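Local coordinates for protein beta-fructofuranosidase (Arthrobacter, PDB 3WPU) that belongs to the levansucrase/invertase family of bacterial enzymes and is built around a five-bladed beta-propeller, at residues Tyr232-Asp246 / Met261-Thr273. Residues are numbered along the deposited sequence; the frame is centred on the assembly and turned at random.
Sequences YYQTGAQNEFFNFRD and MVFEGNSAMQRET
Y233 and F263 meet edge to face: the F263 edge stands over the centre of one Y233 ring face, ring centroids 4.9 Å apart and planes at 68°, while Y232 CB lies against the opposite face. F263 CE1 also touches F244 CE1 at 3.7 Å, closing an aromatic cluster of three, and the Y233 hydroxyl is hydrogen-bonded to the backbone of L310 and L324 in neighbouring strands. The R245 guanidinium carries E264 OE1 over one face, 3.3 Å from NE; the oxygen sits well out of the plane, so charge alone joins them. Their backbones form an antiparallel hydrogen-bonded pair, where strands 245-250 and 260-266 make a beta hairpin. Further along, amides take over. With CG anti to the backbone N (chi1 -164°), the extended Q234 chain brings NE2 2.9 Å from M269 O, which lies in the Q234 amide plane, while N239 ND2 donates to Q234 OE1. N266 OD1 accepts from N243 N at 3.1 Å, the donor above its carbonyl plane. D246 OD2, bonded to R339 N, lies 3.8 Å from E264 OE1, and D246 OD1 binds a glycerol, perhaps marking a pocket; R245, also paired with E338, would probably offset these gathered acids.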
ATOM      1  N   TYR A 232      16.844   8.873 -12.054  1.00 11.59           N
ATOM      2  CA  TYR A 232      16.473   8.382 -10.730  1.00 11.17           C
ATOM      3  C   TYR A 232      15.669   7.076 -10.801  1.00 10.71           C
ATOM      4  O   TYR A 232      15.872   6.192  -9.987  1.00 10.98           O
ATOM      5  CB  TYR A 232      15.628   9.419  -9.997  1.00 11.49           C
ATOM      6  CG  TYR A 232      16.330  10.746  -9.743  1.00 12.10           C
ATOM      7  CD1 TYR A 232      17.628  10.793  -9.270  1.00 12.54           C
ATOM      8  CD2 TYR A 232      15.662  11.917  -9.915  1.00 13.27           C
ATOM      9  CE1 TYR A 232      18.250  11.998  -9.012  1.00 13.44           C
ATOM     10  CE2 TYR A 232      16.280  13.128  -9.661  1.00 13.73           C
ATOM     11  CZ  TYR A 232      17.576  13.147  -9.214  1.00 13.13           C
ATOM     12  OH  TYR A 232      18.218  14.371  -8.939  1.00 14.97           O
ATOM     13  N   TYR A 233      14.737   7.011 -11.743  1.00  9.98           N
ATOM     14  CA  TYR A 233      13.808   5.866 -11.838  1.00  9.98           C
ATOM     15  C   TYR A 233      13.977   5.215 -13.185  1.00 10.40           C
ATOM     16  O   TYR A 233      13.976   5.884 -14.233  1.00 10.62           O
ATOM     17  CB  TYR A 233      12.365   6.322 -11.516  1.00 10.03           C
ATOM     18  CG  TYR A 233      12.370   7.057 -10.232  1.00 10.01           C
ATOM     19  CD1 TYR A 233      12.632   6.403  -9.038  1.00 10.21           C
ATOM     20  CD2 TYR A 233      12.281   8.448 -10.208  1.00 10.22           C
ATOM     21  CE1 TYR A 233      12.717   7.066  -7.844  1.00 10.48           C
ATOM     22  CE2 TYR A 233      12.365   9.135  -9.020  1.00 10.10           C
ATOM     23  CZ  TYR A 233      12.620   8.465  -7.844  1.00 10.36           C
ATOM     24  OH  TYR A 233      12.774   9.140  -6.662  1.00 10.42           O
ATOM     25  N   GLN A 234      14.167   3.892 -13.143  1.00 10.45           N
ATOM     26  CA  GLN A 234      14.438   3.088 -14.321  1.00 11.08           C
ATOM     27  C   GLN A 234      13.309   3.165 -15.364  1.00 11.24           C
ATOM     28  O   GLN A 234      12.134   3.200 -15.015  1.00 10.77           O
ATOM     29  CB  GLN A 234      14.608   1.634 -13.895  1.00 11.63           C
ATOM     30  CG  GLN A 234      15.260   0.759 -14.940  1.00 11.90           C
ATOM     31  CD  GLN A 234      15.309  -0.699 -14.529  1.00 12.54           C
ATOM     32  OE1 GLN A 234      14.292  -1.266 -14.156  1.00 12.34           O
ATOM     33  NE2 GLN A 234      16.513  -1.308 -14.579  1.00 12.86           N
ATOM     34  N   THR A 235      13.689   3.194 -16.641  1.00 11.63           N
ATOM     35  CA  THR A 235      12.729   3.285 -17.734  1.00 11.95           C
ATOM     36  C   THR A 235      12.596   1.953 -18.478  1.00 11.79           C
ATOM     37  O   THR A 235      13.378   1.032 -18.273  1.00 12.18           O
ATOM     38  CB  THR A 235      13.174   4.287 -18.797  1.00 12.02           C
ATOM     39  OG1 THR A 235      14.389   3.806 -19.382  1.00 12.44           O
ATOM     40  CG2 THR A 235      13.386   5.678 -18.200  1.00 12.19           C
ATOM     41  N   GLY A 236      11.629   1.892 -19.387  1.00 12.43           N
ATOM     42  CA  GLY A 236      11.419   0.701 -20.225  1.00 12.60           C
ATOM     43  C   GLY A 236      12.599   0.425 -21.167  1.00 13.30           C
ATOM     44  O   GLY A 236      12.889  -0.718 -21.503  1.00 13.24           O
ATOM     45  N   ALA A 237      13.330   1.465 -21.562  1.00 13.85           N
ATOM     46  CA  ALA A 237      14.542   1.301 -22.388  1.00 14.89           C
ATOM     47  C   ALA A 237      15.663   0.645 -21.586  1.00 14.79           C
ATOM     48  O   ALA A 237      16.453  -0.135 -22.118  1.00 15.78           O
ATOM     49  CB  ALA A 237      14.999   2.646 -22.928  1.00 15.50           C
ATOM     50  N   GLN A 238      15.698   0.933 -20.291  1.00 13.87           N
ATOM     51  CA  GLN A 238      16.669   0.351 -19.370  1.00 13.53           C
ATOM     52  C   GLN A 238      16.271  -1.067 -18.973  1.00 12.98           C
ATOM     53  O   GLN A 238      17.119  -1.912 -18.764  1.00 13.80           O
ATOM     54  CB  GLN A 238      16.847   1.253 -18.162  1.00 13.17           C
ATOM     55  CG  GLN A 238      17.628   2.513 -18.505  1.00 13.17           C
ATOM     56  CD  GLN A 238      17.547   3.596 -17.445  1.00 13.47           C
ATOM     57  OE1 GLN A 238      16.588   3.660 -16.679  1.00 12.54           O
ATOM     58  NE2 GLN A 238      18.592   4.438 -17.362  1.00 14.60           N
ATOM     59  N   ASN A 239      14.968  -1.327 -18.915  1.00 12.97           N
ATOM     60  CA  ASN A 239      14.453  -2.637 -18.526  1.00 13.08           C
ATOM     61  C   ASN A 239      13.012  -2.742 -18.976  1.00 13.37           C
ATOM     62  O   ASN A 239      12.151  -2.039 -18.483  1.00 12.14           O
ATOM     63  CB  ASN A 239      14.547  -2.777 -16.999  1.00 13.47           C
ATOM     64  CG  ASN A 239      13.853  -4.003 -16.448  1.00 14.72           C
ATOM     65  OD1 ASN A 239      13.462  -4.925 -17.182  1.00 15.04           O
ATOM     66  ND2 ASN A 239      13.675  -4.013 -15.116  1.00 15.50           N
ATOM     67  N   GLU A 240      12.737  -3.675 -19.878  1.00 14.80           N
ATOM     68  CA  GLU A 240      11.422  -3.866 -20.441  1.00 16.68           C
ATOM     69  C   GLU A 240      10.332  -4.047 -19.389  1.00 15.33           C
ATOM     70  O   GLU A 240       9.168  -3.723 -19.619  1.00 14.60           O
ATOM     71  CB  GLU A 240      11.494  -5.128 -21.318  1.00 18.83           C
ATOM     72  CG  GLU A 240      10.196  -5.628 -21.862  1.00 23.04           C
ATOM     73  CD  GLU A 240      10.423  -6.578 -23.018  1.00 24.58           C
ATOM     74  OE1 GLU A 240      11.496  -7.224 -23.076  1.00 24.45           O
ATOM     75  OE2 GLU A 240       9.520  -6.652 -23.871  1.00 29.70           O
ATOM     76  N   PHE A 241      10.721  -4.620 -18.261  1.00 15.21           N
ATOM     77  CA  PHE A 241       9.801  -4.959 -17.181  1.00 15.68           C
ATOM     78  C   PHE A 241      10.074  -4.147 -15.934  1.00 13.77           C
ATOM     79  O   PHE A 241       9.803  -4.595 -14.808  1.00 13.18           O
ATOM     80  CB  PHE A 241       9.885  -6.444 -16.897  1.00 17.76           C
ATOM     81  CG  PHE A 241       9.516  -7.282 -18.083  1.00 20.30           C
ATOM     82  CD1 PHE A 241       8.225  -7.237 -18.598  1.00 22.28           C
ATOM     83  CD2 PHE A 241      10.461  -8.075 -18.718  1.00 23.00           C
ATOM     84  CE1 PHE A 241       7.873  -7.989 -19.713  1.00 23.31           C
ATOM     85  CE2 PHE A 241      10.116  -8.838 -19.830  1.00 22.98           C
ATOM     86  CZ  PHE A 241       8.821  -8.788 -20.327  1.00 23.43           C
ATOM     87  N   PHE A 242      10.533  -2.917 -16.144  1.00 12.89           N
ATOM     88  CA  PHE A 242      10.696  -1.955 -15.068  1.00 12.08           C
ATOM     89  C   PHE A 242       9.415  -1.749 -14.275  1.00 11.71           C
ATOM     90  O   PHE A 242       8.327  -1.889 -14.813  1.00 11.94           O
ATOM     91  CB  PHE A 242      11.175  -0.595 -15.609  1.00 11.91           C
ATOM     92  CG  PHE A 242      10.113   0.224 -16.322  1.00 12.24           C
ATOM     93  CD1 PHE A 242       9.700   1.441 -15.787  1.00 12.48           C
ATOM     94  CD2 PHE A 242       9.560  -0.178 -17.544  1.00 12.44           C
ATOM     95  CE1 PHE A 242       8.781   2.227 -16.449  1.00 12.33           C
ATOM     96  CE2 PHE A 242       8.610   0.595 -18.198  1.00 12.40           C
ATOM     97  CZ  PHE A 242       8.221   1.809 -17.655  1.00 12.63           C
ATOM     98  N   ASN A 243       9.576  -1.412 -12.996  1.00 10.95           N
ATOM     99  CA  ASN A 243       8.490  -1.089 -12.086  1.00 10.34           C
ATOM    100  C   ASN A 243       8.375   0.406 -11.894  1.00 10.53           C
ATOM    101  O   ASN A 243       9.380   1.081 -11.727  1.00 10.19           O
ATOM    102  CB  ASN A 243       8.766  -1.749 -10.735  1.00 10.70           C
ATOM    103  CG  ASN A 243       8.938  -3.250 -10.857  1.00 11.75           C
ATOM    104  OD1 ASN A 243      10.008  -3.813 -10.594  1.00 14.31           O
ATOM    105  ND2 ASN A 243       7.885  -3.894 -11.244  1.00 10.90           N
ATOM    106  N   PHE A 244       7.147   0.905 -11.892  1.00 10.46           N
ATOM    107  CA  PHE A 244       6.889   2.358 -11.715  1.00  9.60           C
ATOM    108  C   PHE A 244       5.410   2.499 -11.447  1.00  9.59           C
ATOM    109  O   PHE A 244       4.597   2.355 -12.353  1.00  9.64           O
ATOM    110  CB  PHE A 244       7.316   3.179 -12.939  1.00  9.55           C
ATOM    111  CG  PHE A 244       7.245   4.666 -12.704  1.00  9.44           C
ATOM    112  CD1 PHE A 244       8.299   5.341 -12.118  1.00  9.44           C
ATOM    113  CD2 PHE A 244       6.118   5.375 -13.083  1.00  9.82           C
ATOM    114  CE1 PHE A 244       8.194   6.705 -11.866  1.00  9.53           C
ATOM    115  CE2 PHE A 244       6.028   6.733 -12.863  1.00  9.78           C
ATOM    116  CZ  PHE A 244       7.073   7.393 -12.255  1.00  9.73           C
ATOM    117  N   ARG A 245       5.047   2.644 -10.186  1.00  9.29           N
ATOM    118  CA  ARG A 245       3.635   2.627  -9.799  1.00  9.23           C
ATOM    119  C   ARG A 245       3.403   2.986  -8.349  1.00  9.41           C
ATOM    120  O   ARG A 245       4.361   3.165  -7.585  1.00  9.36           O
ATOM    121  CB  ARG A 245       3.040   1.210 -10.076  1.00  9.30           C
ATOM    122  CG  ARG A 245       3.730   0.062  -9.373  1.00 10.27           C
ATOM    123  CD  ARG A 245       2.997  -1.243  -9.710  1.00 10.64           C
ATOM    124  NE  ARG A 245       3.673  -2.412  -9.182  1.00 11.31           N
ATOM    125  CZ  ARG A 245       4.693  -3.047  -9.743  1.00 11.95           C
ATOM    126  NH1 ARG A 245       5.184  -2.678 -10.919  1.00 12.03           N
ATOM    127  NH2 ARG A 245       5.197  -4.118  -9.145  1.00 13.92           N
ATOM    128  N   ASP A 246       2.120   3.104  -8.005  1.00  9.69           N
ATOM    129  CA  ASP A 246       1.590   3.136  -6.636  1.00  9.71           C
ATOM    130  C   ASP A 246       1.860   4.478  -5.898  1.00  9.33           C
ATOM    131  O   ASP A 246       2.525   4.461  -4.862  1.00  9.26           O
ATOM    132  CB  ASP A 246       2.165   2.020  -5.770  1.00 10.77           C
ATOM    133  CG  ASP A 246       1.930   0.609  -6.337  1.00 13.22           C
ATOM    134  OD1 ASP A 246       1.087   0.452  -7.235  1.00 11.78           O
ATOM    135  OD2 ASP A 246       2.694  -0.331  -5.921  1.00 19.29           O
ATOM    136  N   MET A 261       5.000  12.844  -2.486  1.00  9.43           N
ATOM    137  CA  MET A 261       4.490  11.547  -2.940  1.00  9.42           C
ATOM    138  C   MET A 261       5.621  10.544  -2.887  1.00  9.60           C
ATOM    139  O   MET A 261       6.736  10.842  -3.299  1.00  9.46           O
ATOM    140  CB  MET A 261       3.992  11.692  -4.380  1.00  9.58           C
ATOM    141  CG  MET A 261       3.551  10.389  -5.091  1.00  9.97           C
ATOM    142  SD  MET A 261       3.461  10.626  -6.874  1.00 10.44           S
ATOM    143  CE  MET A 261       2.158  11.844  -7.041  1.00 10.38           C
ATOM    144  N   VAL A 262       5.314   9.326  -2.444  1.00  9.71           N
ATOM    145  CA  VAL A 262       6.194   8.200  -2.654  1.00  9.56           C
ATOM    146  C   VAL A 262       5.534   7.220  -3.602  1.00  9.37           C
ATOM    147  O   VAL A 262       4.312   7.230  -3.800  1.00  9.18           O
ATOM    148  CB  VAL A 262       6.658   7.492  -1.344  1.00  9.54           C
ATOM    149  CG1 VAL A 262       7.552   8.426  -0.528  1.00  9.52           C
ATOM    150  CG2 VAL A 262       5.500   7.034  -0.500  1.00  9.60           C
ATOM    151  N   PHE A 263       6.386   6.443  -4.245  1.00  9.16           N
ATOM    152  CA  PHE A 263       5.943   5.477  -5.232  1.00  8.89           C
ATOM    153  C   PHE A 263       7.041   4.440  -5.413  1.00  8.77           C
ATOM    154  O   PHE A 263       8.170   4.633  -4.987  1.00  8.65           O
ATOM    155  CB  PHE A 263       5.644   6.177  -6.572  1.00  8.80           C
ATOM    156  CG  PHE A 263       6.774   7.032  -7.063  1.00  8.82           C
ATOM    157  CD1 PHE A 263       7.761   6.499  -7.872  1.00  9.27           C
ATOM    158  CD2 PHE A 263       6.864   8.349  -6.688  1.00  9.15           C
ATOM    159  CE1 PHE A 263       8.827   7.252  -8.289  1.00  9.50           C
ATOM    160  CE2 PHE A 263       7.940   9.116  -7.104  1.00  9.40           C
ATOM    161  CZ  PHE A 263       8.910   8.574  -7.910  1.00  9.14           C
ATOM    162  N   GLU A 264       6.675   3.289  -5.973  1.00  8.62           N
ATOM    163  CA  GLU A 264       7.639   2.282  -6.357  1.00  8.42           C
ATOM    164  C   GLU A 264       8.327   2.598  -7.674  1.00  8.39           C
ATOM    165  O   GLU A 264       7.671   2.918  -8.663  1.00  8.65           O
ATOM    166  CB  GLU A 264       6.948   0.902  -6.506  1.00  8.62           C
ATOM    167  CG  GLU A 264       7.925  -0.162  -6.975  1.00  9.07           C
ATOM    168  CD  GLU A 264       7.289  -1.525  -7.184  1.00  9.95           C
ATOM    169  OE1 GLU A 264       6.061  -1.619  -7.118  1.00 11.11           O
ATOM    170  OE2 GLU A 264       8.050  -2.484  -7.442  1.00 10.71           O
ATOM    171  N   GLY A 265       9.645   2.464  -7.690  1.00  8.38           N
ATOM    172  CA  GLY A 265      10.437   2.479  -8.915  1.00  9.03           C
ATOM    173  C   GLY A 265      11.463   1.364  -8.935  1.00  9.58           C
ATOM    174  O   GLY A 265      11.437   0.451  -8.079  1.00  9.81           O
ATOM    175  N   ASN A 266      12.357   1.409  -9.928  1.00  9.82           N
ATOM    176  CA  ASN A 266      13.612   0.682  -9.858  1.00 10.70           C
ATOM    177  C   ASN A 266      14.748   1.680  -9.975  1.00 10.14           C
ATOM    178  O   ASN A 266      14.590   2.752 -10.553  1.00 10.13           O
ATOM    179  CB  ASN A 266      13.779  -0.327 -10.997  1.00 12.00           C
ATOM    180  CG  ASN A 266      12.834  -1.529 -10.904  1.00 13.78           C
ATOM    181  OD1 ASN A 266      12.389  -2.029 -11.920  1.00 19.54           O
ATOM    182  ND2 ASN A 266      12.569  -2.002  -9.739  1.00 15.30           N
ATOM    183  N   SER A 267      15.900   1.312  -9.432  1.00  9.86           N
ATOM    184  CA  SER A 267      17.102   2.104  -9.619  1.00 10.32           C
ATOM    185  C   SER A 267      17.393   2.225 -11.117  1.00 10.78           C
ATOM    186  O   SER A 267      17.232   1.288 -11.886  1.00  9.87           O
ATOM    187  CB  SER A 267      18.268   1.448  -8.890  1.00 10.32           C
ATOM    188  OG  SER A 267      18.023   1.398  -7.501  1.00 10.60           O
ATOM    189  N   ALA A 268      17.839   3.403 -11.515  1.00 10.58           N
ATOM    190  CA  ALA A 268      17.978   3.767 -12.929  1.00 11.30           C
ATOM    191  C   ALA A 268      19.318   3.307 -13.515  1.00 12.08           C
ATOM    192  O   ALA A 268      20.242   4.099 -13.783  1.00 12.03           O
ATOM    193  CB  ALA A 268      17.795   5.283 -13.075  1.00 11.93           C
ATOM    194  N   MET A 269      19.425   2.008 -13.703  1.00 12.49           N
ATOM    195  CA  MET A 269      20.586   1.398 -14.340  1.00 13.23           C
ATOM    196  C   MET A 269      20.081   0.569 -15.494  1.00 13.26           C
ATOM    197  O   MET A 269      19.000  -0.007 -15.419  1.00 13.32           O
ATOM    198  CB  MET A 269      21.344   0.508 -13.355  1.00 14.04           C
ATOM    199  CG  MET A 269      22.137   1.311 -12.333  1.00 14.61           C
ATOM    200  SD  MET A 269      23.059   0.328 -11.130  1.00 15.81           S
ATOM    201  CE  MET A 269      21.812  -0.220  -9.991  1.00 16.45           C
ATOM    202  N   GLN A 270      20.854   0.510 -16.568  1.00 13.26           N
ATOM    203  CA  GLN A 270      20.551  -0.394 -17.649  1.00 14.15           C
ATOM    204  C   GLN A 270      20.586  -1.800 -17.088  1.00 13.39           C
ATOM    205  O   GLN A 270      21.513  -2.147 -16.352  1.00 13.55           O
ATOM    206  CB  GLN A 270      21.606  -0.233 -18.752  1.00 14.35           C
ATOM    207  CG  GLN A 270      21.354  -1.077 -19.982  1.00 14.66           C
ATOM    208  CD  GLN A 270      20.140  -0.634 -20.780  1.00 14.90           C
ATOM    209  OE1 GLN A 270      19.354  -1.453 -21.254  1.00 16.31           O
ATOM    210  NE2 GLN A 270      19.976   0.653 -20.921  1.00 14.72           N
ATOM    211  N   ARG A 271      19.591  -2.624 -17.423  1.00 14.25           N
ATOM    212  CA  ARG A 271      19.430  -3.921 -16.784  1.00 15.24           C
ATOM    213  C   ARG A 271      20.697  -4.768 -16.852  1.00 14.98           C
ATOM    214  O   ARG A 271      21.128  -5.361 -15.863  1.00 13.91           O
ATOM    215  CB  ARG A 271      18.276  -4.680 -17.432  1.00 17.05           C
ATOM    216  CG  ARG A 271      18.092  -6.082 -16.904  1.00 19.85           C
ATOM    217  CD  ARG A 271      16.851  -6.690 -17.524  1.00 22.44           C
ATOM    218  NE  ARG A 271      16.515  -7.986 -16.946  1.00 26.93           N
ATOM    219  CZ  ARG A 271      15.928  -8.176 -15.759  1.00 29.80           C
ATOM    220  NH1 ARG A 271      15.616  -7.148 -14.960  1.00 32.27           N
ATOM    221  NH2 ARG A 271      15.652  -9.413 -15.362  1.00 30.92           N
ATOM    222  N   GLU A 272      21.288  -4.793 -18.045  1.00 15.53           N
ATOM    223  CA  GLU A 272      22.423  -5.637 -18.331  1.00 17.09           C
ATOM    224  C   GLU A 272      23.740  -5.179 -17.721  1.00 16.60           C
ATOM    225  O   GLU A 272      24.674  -5.983 -17.614  1.00 17.13           O
ATOM    226  CB  GLU A 272      22.592  -5.752 -19.851  1.00 17.71           C
ATOM    227  CG  GLU A 272      21.380  -6.355 -20.573  1.00 19.16           C
ATOM    228  CD  GLU A 272      20.230  -5.389 -20.844  1.00 19.97           C
ATOM    229  OE1 GLU A 272      19.153  -5.862 -21.249  1.00 23.30           O
ATOM    230  OE2 GLU A 272      20.369  -4.164 -20.666  1.00 18.98           O
ATOM    231  N   THR A 273      23.869  -3.897 -17.379  1.00 16.50           N
ATOM    232  CA  THR A 273      25.118  -3.399 -16.820  1.00 17.15           C
ATOM    233  C   THR A 273      24.997  -3.018 -15.339  1.00 15.75           C
ATOM    234  O   THR A 273      25.974  -2.606 -14.722  1.00 16.54           O
ATOM    235  CB  THR A 273      25.626  -2.167 -17.575  1.00 18.48           C
ATOM    236  OG1 THR A 273      24.672  -1.109 -17.471  1.00 17.63           O
ATOM    237  CG2 THR A 273      25.832  -2.514 -19.033  1.00 18.92           C
TER
HETATM  238  O   HOH W   1      18.295   5.410  -9.163  1.00 12.66           O
HETATM  239  O   HOH W   2      11.297   3.048 -12.266  1.00  8.65           O
HETATM  240  O   HOH W   3      16.782  -4.181 -14.184  1.00 14.93           O
HETATM  241  O   HOH W   4      17.130  -3.840 -21.289  1.00 37.57           O